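Local coordinates for enterobactin synthetase component F-related protein (Vibrio cholerae serotype O1, PDB 4OXI) that probably activates glycine with ATP as an adenylation domain of an LPS modification pathway and is bound here to glycyl-adenosine-5'-phosphate, at residues E364-V369 with L419-V425; E390-L394 with M404-S408; S117-M122 with Y236-H240; R106-Y111 with Q260-L264. All coordinates share one frame; numbering follows the deposited sequence.

Interaction 1: residues E364-V369 with L419-V425. With GAP (glycyl-adenosine-5'-phosphate), chain B.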
loop_
_atom_site.group_PDB
_atom_site.type_symbol
_atom_site.label_atom_id
_atom_site.label_comp_id
_atom_site.label_asym_id
_atom_site.label_seq_id
_atom_site.Cartn_x
_atom_site.Cartn_y
_atom_site.Cartn_z
ATOM N N GLU A 364 -4.142 -0.054 -8.265
ATOM C CA GLU A 364 -5.342 -0.278 -9.084
ATOM C C GLU A 364 -5.552 -1.755 -9.454
ATOM O O GLU A 364 -6.656 -2.162 -9.834
ATOM C CB GLU A 364 -5.278 0.575 -10.356
ATOM C CG GLU A 364 -5.553 2.076 -10.135
ATOM C CD GLU A 364 -4.302 2.889 -9.746
ATOM O OE1 GLU A 364 -3.282 2.281 -9.340
ATOM O OE2 GLU A 364 -4.330 4.145 -9.865
ATOM N N CYS A 365 -4.495 -2.557 -9.358
ATOM C CA CYS A 365 -4.610 -3.968 -9.688
ATOM C C CYS A 365 -4.233 -4.864 -8.502
ATOM O O CYS A 365 -3.671 -5.943 -8.698
ATOM C CB CYS A 365 -3.765 -4.328 -10.920
ATOM S SG CYS A 365 -4.392 -5.799 -11.833
ATOM N N THR A 366 -4.548 -4.406 -7.291
ATOM C CA THR A 366 -4.401 -5.196 -6.063
ATOM C C THR A 366 -2.966 -5.659 -5.803
ATOM O O THR A 366 -2.625 -6.826 -6.026
ATOM C CB THR A 366 -5.385 -6.393 -6.039
ATOM O OG1 THR A 366 -6.697 -5.910 -6.338
ATOM C CG2 THR A 366 -5.422 -7.056 -4.658
ATOM N N ILE A 367 -2.146 -4.725 -5.322
ATOM C CA ILE A 367 -0.801 -4.990 -4.784
ATOM C C ILE A 367 0.286 -5.299 -5.829
ATOM O O ILE A 367 1.075 -4.419 -6.188
ATOM C CB ILE A 367 -0.831 -6.060 -3.691
ATOM C CG1 ILE A 367 -1.989 -5.796 -2.717
ATOM C CG2 ILE A 367 0.508 -6.111 -2.966
ATOM C CD1 ILE A 367 -2.155 -6.897 -1.651
ATOM N N ALA A 368 0.345 -6.537 -6.312
ATOM C CA ALA A 368 1.296 -6.878 -7.364
ATOM C C ALA A 368 0.631 -7.806 -8.356
ATOM O O ALA A 368 -0.192 -8.640 -7.964
ATOM C CB ALA A 368 2.548 -7.545 -6.772
ATOM N N VAL A 369 1.009 -7.700 -9.628
ATOM C CA VAL A 369 0.403 -8.544 -10.655
ATOM C C VAL A 369 1.436 -9.412 -11.378
ATOM O O VAL A 369 1.085 -10.414 -12.005
ATOM C CB VAL A 369 -0.442 -7.706 -11.661
ATOM C CG1 VAL A 369 0.446 -6.826 -12.504
ATOM C CG2 VAL A 369 -1.297 -8.604 -12.538
ATOM N N LEU A 419 -3.247 -3.954 -17.920
ATOM C CA LEU A 419 -3.560 -4.975 -16.930
ATOM C C LEU A 419 -5.034 -5.352 -17.010
ATOM O O LEU A 419 -5.890 -4.514 -17.326
ATOM C CB LEU A 419 -3.225 -4.461 -15.522
ATOM C CG LEU A 419 -1.823 -3.868 -15.380
ATOM C CD1 LEU A 419 -1.663 -3.236 -14.017
ATOM C CD2 LEU A 419 -0.761 -4.939 -15.589
ATOM N N SER A 420 -5.336 -6.609 -16.719
ATOM C CA SER A 420 -6.721 -7.045 -16.628
ATOM C C SER A 420 -6.800 -8.249 -15.707
ATOM O O SER A 420 -5.780 -8.731 -15.217
ATOM C CB SER A 420 -7.245 -7.435 -18.006
ATOM O OG SER A 420 -6.518 -8.549 -18.496
ATOM N N GLY A 421 -8.008 -8.745 -15.467
ATOM C CA GLY A 421 -8.137 -9.965 -14.697
ATOM C C GLY A 421 -8.830 -9.736 -13.373
ATOM O O GLY A 421 -9.379 -8.653 -13.115
ATOM N N LYS A 422 -8.787 -10.763 -12.528
ATOM C CA LYS A 422 -9.507 -10.765 -11.258
ATOM C C LYS A 422 -8.967 -9.791 -10.205
ATOM O O LYS A 422 -9.687 -9.451 -9.269
ATOM C CB LYS A 422 -9.566 -12.189 -10.685
ATOM C CG LYS A 422 -10.679 -13.057 -11.286
ATOM C CD LYS A 422 -10.438 -14.546 -11.034
ATOM C CE LYS A 422 -9.274 -15.053 -11.875
ATOM N NZ LYS A 422 -8.636 -16.287 -11.316
ATOM N N GLN A 423 -7.729 -9.320 -10.359
ATOM C CA GLN A 423 -7.169 -8.354 -9.399
ATOM C C GLN A 423 -7.450 -6.899 -9.761
ATOM O O GLN A 423 -7.196 -6.001 -8.967
ATOM C CB GLN A 423 -5.656 -8.554 -9.240
ATOM C CG GLN A 423 -5.293 -9.805 -8.467
ATOM C CD GLN A 423 -3.823 -10.068 -8.491
ATOM O OE1 GLN A 423 -3.398 -11.204 -8.655
ATOM N NE2 GLN A 423 -3.024 -9.018 -8.320
ATOM N N LEU A 424 -7.964 -6.662 -10.960
ATOM C CA LEU A 424 -8.212 -5.297 -11.405
ATOM C C LEU A 424 -9.466 -4.738 -10.742
ATOM O O LEU A 424 -10.491 -5.418 -10.700
ATOM C CB LEU A 424 -8.368 -5.252 -12.925
ATOM C CG LEU A 424 -8.518 -3.833 -13.480
ATOM C CD1 LEU A 424 -7.277 -3.046 -13.173
ATOM C CD2 LEU A 424 -8.804 -3.832 -14.984
ATOM N N VAL A 425 -9.383 -3.515 -10.207
ATOM C CA VAL A 425 -10.563 -2.840 -9.638
ATOM C C VAL A 425 -11.508 -2.350 -10.754
ATOM O O VAL A 425 -11.108 -2.279 -11.916
ATOM C CB VAL A 425 -10.159 -1.623 -8.763
ATOM C CG1 VAL A 425 -9.248 -2.054 -7.598
ATOM C CG2 VAL A 425 -9.463 -0.582 -9.604
HETATM N N GAP B . 1.159 -1.962 -5.124
HETATM C CA GAP B . 2.634 -1.750 -5.045
HETATM C C GAP B . 2.900 -0.307 -5.431
HETATM O O GAP B . 4.015 0.180 -5.430
HETATM P PA GAP B . 1.713 2.044 -6.218
HETATM O O1A GAP B . 0.353 2.205 -6.851
HETATM O O2A GAP B . 2.121 2.901 -5.031
HETATM O O3A GAP B . 1.753 0.491 -5.824
HETATM C "C5'" GAP B . 2.521 1.613 -8.675
HETATM O "O5'" GAP B . 2.783 2.214 -7.406
HETATM C "C4'" GAP B . 3.642 1.975 -9.628
HETATM O "O4'" GAP B . 4.900 1.684 -9.014
HETATM C "C3'" GAP B . 3.656 1.129 -10.882
HETATM O "O3'" GAP B . 2.756 1.645 -11.862
HETATM C "C2'" GAP B . 5.114 1.211 -11.301
HETATM O "O2'" GAP B . 5.386 2.468 -11.900
HETATM C "C1'" GAP B . 5.857 1.286 -9.993
HETATM N N9 GAP B . 6.364 -0.059 -9.640
HETATM C C8 GAP B . 5.764 -0.929 -8.806
HETATM N N7 GAP B . 6.492 -2.066 -8.679
HETATM C C5 GAP B . 7.584 -1.930 -9.463
HETATM C C6 GAP B . 8.752 -2.768 -9.804
HETATM N N6 GAP B . 8.914 -3.998 -9.247
HETATM N N1 GAP B . 9.655 -2.251 -10.671
HETATM C C2 GAP B . 9.510 -1.023 -11.221
HETATM N N3 GAP B . 8.467 -0.214 -10.950
HETATM C C4 GAP B . 7.495 -0.604 -10.092
#
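Gln423 NE2 donates to two backbone carbonyls of the loop 364-369. One bond runs 2.9 Å from Gln423 NE2 to Ala368 O, which lies in the plane of the amide but is approached from above its own carbonyl plane. The other spans 3.2 Å from Gln423 NE2 to Cys365 O, within the carbonyl plane. Together they fix the rotation of the buried amide. An extended chain beyond CG (chi2 172°) carries the amide in between the two carbonyls.

The backbone of Gln423 is gripped as well. Thr366 OG1 donates to Gln423 O at 2.7 Å, on a lone pair. Val425 N meets Glu364 O at 3.1 Å in a nearly straight bond (171°). Gln423 lies within a type I beta turn from Gly421 to Leu424, and Val425 follows it.

The apolar part is small. Cys365 CB lies 3.9 Å from Leu419 CD1, and Val369 CG1 touches the other branch, CD2, where the two side chains cross obliquely. The loop 364-369 also lines the ligand pocket, since Ile367 O accepts a hydrogen bond from the glycyl amino nitrogen (N) of the ligand at 2.7 Å. Gln423 bonds on either side of Ile367 in sequence and so probably helps to place that carbonyl.

The Glu364 carboxylate points away, to a salt bridge with Arg477 and a hydrogen bond with Tyr428. Helix 236-249 packs on Thr366, strand 230-235 on Val425, and strand 445-457 on Leu419 and Leu424.

Interaction 2: residues E390-L394 with M404-S408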
loop_
_atom_site.group_PDB
_atom_site.type_symbol
_atom_site.label_atom_id
_atom_site.label_comp_id
_atom_site.label_asym_id
_atom_site.label_seq_id
_atom_site.Cartn_x
_atom_site.Cartn_y
_atom_site.Cartn_z
ATOM N N GLU A 390 -1.179 -15.005 -13.329
ATOM C CA GLU A 390 -2.179 -15.680 -14.150
ATOM C C GLU A 390 -1.990 -15.322 -15.611
ATOM O O GLU A 390 -1.819 -14.148 -15.944
ATOM C CB GLU A 390 -3.576 -15.240 -13.726
ATOM C CG GLU A 390 -3.887 -15.520 -12.275
ATOM C CD GLU A 390 -5.317 -15.189 -11.928
ATOM O OE1 GLU A 390 -5.713 -14.002 -12.073
ATOM O OE2 GLU A 390 -6.046 -16.124 -11.522
ATOM N N GLU A 391 -2.041 -16.314 -16.495
ATOM C CA GLU A 391 -1.909 -16.015 -17.919
ATOM C C GLU A 391 -3.162 -15.281 -18.377
ATOM O O GLU A 391 -4.175 -15.295 -17.675
ATOM C CB GLU A 391 -1.624 -17.281 -18.745
ATOM C CG GLU A 391 -0.214 -17.903 -18.524
ATOM C CD GLU A 391 0.931 -17.224 -19.325
ATOM O OE1 GLU A 391 1.926 -17.921 -19.646
ATOM O OE2 GLU A 391 0.863 -16.004 -19.622
ATOM N N GLU A 392 -3.060 -14.601 -19.520
ATOM C CA GLU A 392 -4.140 -13.786 -20.100
ATOM C C GLU A 392 -4.437 -12.478 -19.372
ATOM O O GLU A 392 -5.474 -11.859 -19.617
ATOM C CB GLU A 392 -5.429 -14.597 -20.277
ATOM C CG GLU A 392 -5.223 -15.893 -21.040
ATOM C CD GLU A 392 -6.522 -16.539 -21.478
ATOM O OE1 GLU A 392 -7.536 -16.427 -20.743
ATOM O OE2 GLU A 392 -6.519 -17.158 -22.566
ATOM N N CYS A 393 -3.520 -12.039 -18.512
ATOM C CA CYS A 393 -3.717 -10.820 -17.724
ATOM C C CYS A 393 -3.009 -9.587 -18.265
ATOM O O CYS A 393 -3.339 -8.463 -17.879
ATOM C CB CYS A 393 -3.249 -11.038 -16.276
ATOM S SG CYS A 393 -4.430 -11.979 -15.325
ATOM N N LEU A 394 -2.013 -9.790 -19.118
ATOM C CA LEU A 394 -1.160 -8.693 -19.534
ATOM C C LEU A 394 -1.249 -8.469 -21.037
ATOM O O LEU A 394 -1.341 -9.422 -21.812
ATOM C CB LEU A 394 0.288 -8.992 -19.175
ATOM C CG LEU A 394 0.609 -9.265 -17.706
ATOM C CD1 LEU A 394 2.096 -9.466 -17.542
ATOM C CD2 LEU A 394 0.143 -8.111 -16.840
ATOM N N MET A 404 -1.444 -5.928 -27.998
ATOM C CA MET A 404 -0.873 -7.253 -28.168
ATOM C C MET A 404 -0.891 -8.023 -26.836
ATOM O O MET A 404 -0.275 -7.581 -25.854
ATOM C CB MET A 404 0.563 -7.102 -28.671
ATOM C CG MET A 404 1.298 -8.410 -28.817
ATOM S SD MET A 404 1.049 -9.150 -30.440
ATOM C CE MET A 404 2.027 -8.045 -31.445
ATOM N N ARG A 405 -1.606 -9.146 -26.783
ATOM C CA ARG A 405 -1.603 -9.985 -25.580
ATOM C C ARG A 405 -0.163 -10.438 -25.317
ATOM O O ARG A 405 0.613 -10.628 -26.254
ATOM C CB ARG A 405 -2.516 -11.212 -25.743
ATOM C CG ARG A 405 -3.966 -10.910 -26.133
ATOM C CD ARG A 405 -4.657 -10.090 -25.059
ATOM N NE ARG A 405 -4.918 -10.902 -23.874
ATOM C CZ ARG A 405 -6.106 -11.419 -23.580
ATOM N NH1 ARG A 405 -7.151 -11.188 -24.376
ATOM N NH2 ARG A 405 -6.253 -12.155 -22.486
ATOM N N PHE A 406 0.195 -10.598 -24.047
ATOM C CA PHE A 406 1.569 -10.917 -23.667
ATOM C C PHE A 406 2.055 -12.245 -24.261
ATOM O O PHE A 406 3.217 -12.374 -24.657
ATOM C CB PHE A 406 1.690 -10.937 -22.140
ATOM C CG PHE A 406 2.995 -11.486 -21.639
ATOM C CD1 PHE A 406 4.102 -10.668 -21.531
ATOM C CD2 PHE A 406 3.112 -12.818 -21.278
ATOM C CE1 PHE A 406 5.311 -11.163 -21.067
ATOM C CE2 PHE A 406 4.323 -13.326 -20.817
ATOM C CZ PHE A 406 5.420 -12.494 -20.711
ATOM N N GLU A 407 1.154 -13.224 -24.309
ATOM C CA GLU A 407 1.449 -14.564 -24.819
ATOM C C GLU A 407 1.743 -14.571 -26.323
ATOM O O GLU A 407 2.358 -15.508 -26.824
ATOM C CB GLU A 407 0.264 -15.493 -24.550
ATOM C CG GLU A 407 -0.087 -15.695 -23.066
ATOM C CD GLU A 407 -0.760 -14.476 -22.391
ATOM O OE1 GLU A 407 -1.202 -13.525 -23.090
ATOM O OE2 GLU A 407 -0.835 -14.476 -21.138
ATOM N N SER A 408 1.285 -13.536 -27.030
ATOM C CA SER A 408 1.473 -13.415 -28.478
ATOM C C SER A 408 2.602 -12.450 -28.848
ATOM O O SER A 408 3.065 -12.432 -29.985
ATOM C CB SER A 408 0.187 -12.923 -29.149
ATOM O OG SER A 408 -0.886 -13.813 -28.933
HETATM O O HOH W 1 -0.423 -12.698 -19.216
HETATM O O HOH W 2 -2.795 -11.632 -22.092
#
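Glu407 OE2 accepts the backbone N-H of Glu392 at 2.8 Å, in a bond of 167° that reaches the oxygen from above the carboxylate plane. The same oxygen lies only 2.7 Å from Glu391 OE2. One of these two acids probably holds a proton. A bend at chi2 of Glu407 (73°) brings its carboxylate to the backbone N of Glu392.

Two waters extend the network. One donates to Glu407 OE2 and accepts from Cys393 N. The other joins Glu407 OE1, Leu394 O and Arg405 NE, so both carboxylate oxygens are held. Arg405 NH2 adds a weak bond to Glu392 O, 3.0 Å long. Its chain, bent at chi2 and chi3, curls back toward that carbonyl.

The backbones join where Phe406 N donates to Leu394 O at 3.0 Å. Beside this bond, Leu394 CB packs on Phe406 CB at 3.8 Å. Leu461 of strand 460-466 touches both side chains, and Lys456 makes a cation-pi contact with the Phe406 ring.

Glu391, Glu392 and Glu407 lie on the exposed side, while Leu394 and Phe406 are buried. The contact lies at one end of the antiparallel pairing of strands 394-397 and 403-405, a beta hairpin in an antiparallel sheet that also includes strand 416-419.

Interaction 3: residues S117-M122 with Y236-H240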
loop_
_atom_site.group_PDB
_atom_site.type_symbol
_atom_site.label_atom_id
_atom_site.label_comp_id
_atom_site.label_asym_id
_atom_site.label_seq_id
_atom_site.Cartn_x
_atom_site.Cartn_y
_atom_site.Cartn_z
ATOM N N SER A 117 -12.548 -6.212 10.308
ATOM C CA SER A 117 -13.214 -5.837 9.072
ATOM C C SER A 117 -13.201 -6.991 8.084
ATOM O O SER A 117 -14.214 -7.273 7.425
ATOM C CB SER A 117 -12.557 -4.605 8.449
ATOM O OG SER A 117 -13.053 -4.435 7.133
ATOM N N TYR A 118 -12.059 -7.664 7.971
ATOM C CA TYR A 118 -11.975 -8.805 7.066
ATOM C C TYR A 118 -12.931 -9.936 7.491
ATOM O O TYR A 118 -13.702 -10.448 6.679
ATOM C CB TYR A 118 -10.536 -9.355 6.938
ATOM C CG TYR A 118 -10.547 -10.590 6.072
ATOM C CD1 TYR A 118 -10.575 -10.477 4.691
ATOM C CD2 TYR A 118 -10.606 -11.864 6.631
ATOM C CE1 TYR A 118 -10.632 -11.593 3.878
ATOM C CE2 TYR A 118 -10.667 -12.995 5.825
ATOM C CZ TYR A 118 -10.688 -12.850 4.450
ATOM O OH TYR A 118 -10.743 -13.953 3.632
ATOM N N LEU A 119 -12.859 -10.330 8.760
ATOM C CA LEU A 119 -13.659 -11.442 9.263
ATOM C C LEU A 119 -15.152 -11.158 9.137
ATOM O O LEU A 119 -15.945 -12.070 8.889
ATOM C CB LEU A 119 -13.292 -11.734 10.715
ATOM C CG LEU A 119 -11.901 -12.346 10.904
ATOM C CD1 LEU A 119 -11.569 -12.496 12.377
ATOM C CD2 LEU A 119 -11.810 -13.702 10.220
ATOM N N GLY A 120 -15.524 -9.885 9.277
ATOM C CA GLY A 120 -16.916 -9.478 9.221
ATOM C C GLY A 120 -17.441 -9.034 7.858
ATOM O O GLY A 120 -18.577 -8.567 7.758
ATOM N N GLY A 121 -16.636 -9.163 6.805
ATOM C CA GLY A 121 -17.085 -8.752 5.483
ATOM C C GLY A 121 -17.276 -7.247 5.307
ATOM O O GLY A 121 -18.031 -6.789 4.451
ATOM N N MET A 122 -16.580 -6.460 6.113
ATOM C CA MET A 122 -16.714 -5.012 6.019
ATOM C C MET A 122 -15.598 -4.356 5.212
ATOM O O MET A 122 -14.781 -5.056 4.596
ATOM C CB MET A 122 -16.865 -4.430 7.416
ATOM C CG MET A 122 -18.203 -4.883 8.023
ATOM S SD MET A 122 -18.274 -4.657 9.783
ATOM C CE MET A 122 -17.629 -2.979 9.806
ATOM N N TYR A 236 -13.316 -7.948 -2.183
ATOM C CA TYR A 236 -12.862 -9.211 -1.607
ATOM C C TYR A 236 -12.318 -10.157 -2.667
ATOM O O TYR A 236 -11.292 -10.802 -2.439
ATOM C CB TYR A 236 -13.952 -9.873 -0.747
ATOM C CG TYR A 236 -14.039 -9.235 0.621
ATOM C CD1 TYR A 236 -13.229 -9.675 1.662
ATOM C CD2 TYR A 236 -14.895 -8.166 0.860
ATOM C CE1 TYR A 236 -13.286 -9.093 2.915
ATOM C CE2 TYR A 236 -14.964 -7.573 2.107
ATOM C CZ TYR A 236 -14.150 -8.047 3.134
ATOM O OH TYR A 236 -14.200 -7.465 4.382
ATOM N N SER A 237 -12.965 -10.240 -3.829
ATOM C CA SER A 237 -12.442 -11.159 -4.852
ATOM C C SER A 237 -11.107 -10.670 -5.425
ATOM O O SER A 237 -10.238 -11.486 -5.704
ATOM C CB SER A 237 -13.453 -11.454 -5.967
ATOM O OG SER A 237 -13.785 -10.280 -6.675
ATOM N N ASN A 238 -10.929 -9.354 -5.577
ATOM C CA ASN A 238 -9.604 -8.820 -5.929
ATOM C C ASN A 238 -8.555 -9.317 -4.941
ATOM O O ASN A 238 -7.521 -9.872 -5.325
ATOM C CB ASN A 238 -9.569 -7.289 -5.860
ATOM C CG ASN A 238 -10.434 -6.613 -6.896
ATOM O OD1 ASN A 238 -11.076 -5.603 -6.598
ATOM N ND2 ASN A 238 -10.455 -7.147 -8.113
ATOM N N LEU A 239 -8.831 -9.107 -3.656
ATOM C CA LEU A 239 -7.865 -9.421 -2.601
ATOM C C LEU A 239 -7.618 -10.917 -2.481
ATOM O O LEU A 239 -6.480 -11.351 -2.243
ATOM C CB LEU A 239 -8.368 -8.880 -1.255
ATOM C CG LEU A 239 -7.665 -9.342 0.025
ATOM C CD1 LEU A 239 -6.185 -8.967 -0.008
ATOM C CD2 LEU A 239 -8.350 -8.750 1.267
ATOM N N HIS A 240 -8.690 -11.702 -2.612
ATOM C CA HIS A 240 -8.597 -13.166 -2.477
ATOM C C HIS A 240 -7.783 -13.743 -3.614
ATOM O O HIS A 240 -6.991 -14.657 -3.414
ATOM C CB HIS A 240 -9.988 -13.805 -2.442
ATOM C CG HIS A 240 -10.677 -13.665 -1.122
ATOM N ND1 HIS A 240 -12.045 -13.560 -1.000
ATOM C CD2 HIS A 240 -10.184 -13.608 0.137
ATOM C CE1 HIS A 240 -12.366 -13.450 0.275
ATOM N NE2 HIS A 240 -11.257 -13.484 0.988
#
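The rings of Tyr118, Tyr236 and His240 form a cluster in which edges do most of the touching. Tyr118 CD1 comes to the edge of the Tyr236 ring, 3.5 Å from Tyr236 CE1. The two planes are turned 47° apart, and the centroids lie 5.8 Å from each other. His240 meets Tyr118 rim to rim, with the planes almost perpendicular at 89°. Here Tyr118 OH and His240 NE2 share a hydrogen bond of 2.7 Å, in which each atom lies at the edge of the partner ring. Leu239 CD2 adds a looser apolar contact with Tyr118 CD1 at 4.4 Å.

With CG anti to the backbone N (chi1 176°), the Tyr118 ring extends from its helix toward the helix of Tyr236 and His240. That first helix, 108-119, ends in a Schellman motif: Met122 N bonds to Ser117 O and Gly121 N to Tyr118 O. Gly121 is the C-prime residue and has positive phi. Tyr236 reaches this helix end with its hydroxyl, which donates to Met122 O in a very short bond of 2.5 Å. Ser117 O also lies at the edge of the Tyr236 ring, 3.0 Å from Tyr236 OH.

Other residues also meet the cluster. Arg53 makes a cation-pi contact with Tyr118, and Phe274 meets the same ring obliquely. Glu213 bonds to His240 ND1, leaving both ring nitrogens of this buried histidine with partners.

Interaction 4: residues R106-Y111 with Q260-L264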
loop_
_atom_site.group_PDB
_atom_site.type_symbol
_atom_site.label_atom_id
_atom_site.label_comp_id
_atom_site.label_asym_id
_atom_site.label_seq_id
_atom_site.Cartn_x
_atom_site.Cartn_y
_atom_site.Cartn_z
ATOM N N ARG A 106 0.348 1.488 13.405
ATOM C CA ARG A 106 1.431 0.700 14.017
ATOM C C ARG A 106 1.140 0.348 15.452
ATOM O O ARG A 106 2.008 0.431 16.322
ATOM C CB ARG A 106 2.786 1.414 13.897
ATOM C CG ARG A 106 3.260 1.453 12.438
ATOM C CD ARG A 106 4.627 2.075 12.230
ATOM N NE ARG A 106 4.787 2.365 10.804
ATOM C CZ ARG A 106 5.100 1.459 9.879
ATOM N NH1 ARG A 106 5.327 0.189 10.222
ATOM N NH2 ARG A 106 5.194 1.831 8.607
ATOM N N ASP A 107 -0.105 -0.036 15.685
ATOM C CA ASP A 107 -0.596 -0.253 17.025
ATOM C C ASP A 107 -1.621 -1.384 16.969
ATOM O O ASP A 107 -2.252 -1.607 15.925
ATOM C CB ASP A 107 -1.254 1.029 17.530
ATOM C CG ASP A 107 -1.751 0.908 18.962
ATOM O OD1 ASP A 107 -0.985 1.279 19.882
ATOM O OD2 ASP A 107 -2.895 0.435 19.177
ATOM N N LEU A 108 -1.789 -2.088 18.082
ATOM C CA LEU A 108 -2.707 -3.220 18.152
ATOM C C LEU A 108 -4.097 -2.896 17.602
ATOM O O LEU A 108 -4.717 -3.723 16.916
ATOM C CB LEU A 108 -2.836 -3.669 19.603
ATOM C CG LEU A 108 -3.996 -4.610 19.919
ATOM C CD1 LEU A 108 -3.756 -5.963 19.252
ATOM C CD2 LEU A 108 -4.166 -4.754 21.439
ATOM N N ALA A 109 -4.587 -1.698 17.911
ATOM C CA ALA A 109 -5.941 -1.306 17.527
ATOM C C ALA A 109 -6.119 -1.317 16.012
ATOM O O ALA A 109 -7.161 -1.720 15.523
ATOM C CB ALA A 109 -6.275 0.051 18.094
ATOM N N ALA A 110 -5.099 -0.911 15.261
ATOM C CA ALA A 110 -5.207 -0.934 13.791
ATOM C C ALA A 110 -5.343 -2.351 13.251
ATOM O O ALA A 110 -6.194 -2.607 12.390
ATOM C CB ALA A 110 -4.020 -0.240 13.149
ATOM N N TYR A 111 -4.501 -3.270 13.738
ATOM C CA TYR A 111 -4.518 -4.654 13.244
ATOM C C TYR A 111 -5.763 -5.419 13.730
ATOM O O TYR A 111 -6.295 -6.257 13.008
ATOM C CB TYR A 111 -3.192 -5.380 13.588
ATOM C CG TYR A 111 -2.022 -4.605 13.020
ATOM C CD1 TYR A 111 -1.589 -4.815 11.729
ATOM C CD2 TYR A 111 -1.410 -3.604 13.757
ATOM C CE1 TYR A 111 -0.549 -4.058 11.186
ATOM C CE2 TYR A 111 -0.387 -2.853 13.233
ATOM C CZ TYR A 111 0.040 -3.083 11.950
ATOM O OH TYR A 111 1.063 -2.316 11.449
ATOM N N GLN A 260 6.156 -6.366 9.015
ATOM C CA GLN A 260 5.131 -5.420 8.583
ATOM C C GLN A 260 5.775 -4.028 8.526
ATOM O O GLN A 260 5.649 -3.235 9.454
ATOM C CB GLN A 260 3.936 -5.435 9.544
ATOM C CG GLN A 260 2.611 -5.049 8.905
ATOM C CD GLN A 260 2.558 -3.585 8.491
ATOM O OE1 GLN A 260 2.167 -2.720 9.281
ATOM N NE2 GLN A 260 2.959 -3.300 7.253
ATOM N N TYR A 261 6.478 -3.745 7.437
ATOM C CA TYR A 261 7.202 -2.487 7.301
ATOM C C TYR A 261 6.361 -1.307 6.770
ATOM O O TYR A 261 6.402 -0.218 7.330
ATOM C CB TYR A 261 8.420 -2.711 6.403
ATOM C CG TYR A 261 9.189 -1.457 6.056
ATOM C CD1 TYR A 261 10.221 -0.990 6.869
ATOM C CD2 TYR A 261 8.902 -0.755 4.897
ATOM C CE1 TYR A 261 10.942 0.155 6.521
ATOM C CE2 TYR A 261 9.605 0.389 4.552
ATOM C CZ TYR A 261 10.614 0.839 5.357
ATOM O OH TYR A 261 11.295 1.977 4.970
ATOM N N SER A 262 5.611 -1.521 5.689
ATOM C CA SER A 262 4.915 -0.428 5.003
ATOM C C SER A 262 3.783 0.205 5.830
ATOM O O SER A 262 3.151 -0.472 6.647
ATOM C CB SER A 262 4.348 -0.939 3.679
ATOM O OG SER A 262 5.367 -1.495 2.860
ATOM N N ASP A 263 3.527 1.497 5.610
ATOM C CA ASP A 263 2.363 2.167 6.195
ATOM C C ASP A 263 1.071 1.463 5.767
ATOM O O ASP A 263 0.999 0.891 4.670
ATOM C CB ASP A 263 2.318 3.644 5.756
ATOM C CG ASP A 263 3.511 4.469 6.291
ATOM O OD1 ASP A 263 4.048 4.154 7.387
ATOM O OD2 ASP A 263 3.910 5.443 5.610
ATOM N N LEU A 264 0.060 1.496 6.634
ATOM C CA LEU A 264 -1.237 0.864 6.363
ATOM C C LEU A 264 -1.977 1.510 5.186
ATOM O O LEU A 264 -2.873 0.904 4.611
ATOM C CB LEU A 264 -2.118 0.886 7.621
ATOM C CG LEU A 264 -1.572 0.025 8.775
ATOM C CD1 LEU A 264 -2.383 0.221 10.043
ATOM C CD2 LEU A 264 -1.557 -1.447 8.404
HETATM O O HOH W 3 2.954 4.662 9.924
#
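Arg106 NH2 bonds to two acceptors on the loop 260-264. Tyr261 O lies 2.7 Å from Arg106 NH2 and near the guanidinium plane. Asp263 OD1 forms a salt bridge with Arg106 NH2 at 2.9 Å; the donor comes on the anti side of this oxygen, out of the carboxylate plane. The contact joins the N-terminal end of helix 108-119 to the loop that follows strand 257-260. Asp107 is the N-cap of that helix, and its OD2 accepts from Ala109 N.

Arg106 NH1 adds a weak bond to Tyr261 O. A water accepts from Arg106 NE and donates to Asp263 OD1, giving this oxygen a second donor. The arginine chain is extended from CG to NE (chi2 -177°), which carries the guanidinium to the carbonyl of Tyr261.

Deeper in, Leu264 packs on the helix with both branches. Its CD1 touches Ala110 CB at 3.5 Å, and its CD2 touches Tyr111 CE1 at 3.9 Å. Tyr111 also packs on Ile273 of helix 268-279 and on strand 282-285.

Gln260 NE2 donates to Ser262 O at 2.9 Å and has Asp272 as a second partner. These bonds probably help to fix the amide, whose oxygen lies at the edge of the Tyr111 ring, where Tyr111 OH donates to Gln260 OE1 in a very short bond of 2.5 Å.

Overall arrangement
From the N terminus, the first segments met are the two ends of helix 108-119. Its start, in interaction 4, closes a loop of 148 residues with the chain after strand 257-260. Its end, in interaction 3, pairs with helix 236-249 and closes a smaller loop lying within that one. Interaction 1 opens later and joins the loop before strand 370-373 to the turn after strand 416-419. Interaction 2 closes a short hairpin loop inside it. Interactions 1 and 2 touch through the Lys422–Glu390 salt bridge. Asn238, on the helix of interaction 3, bonds to Lys422 O, linking interaction 1 to that helix. Interaction 4 touches none of the others.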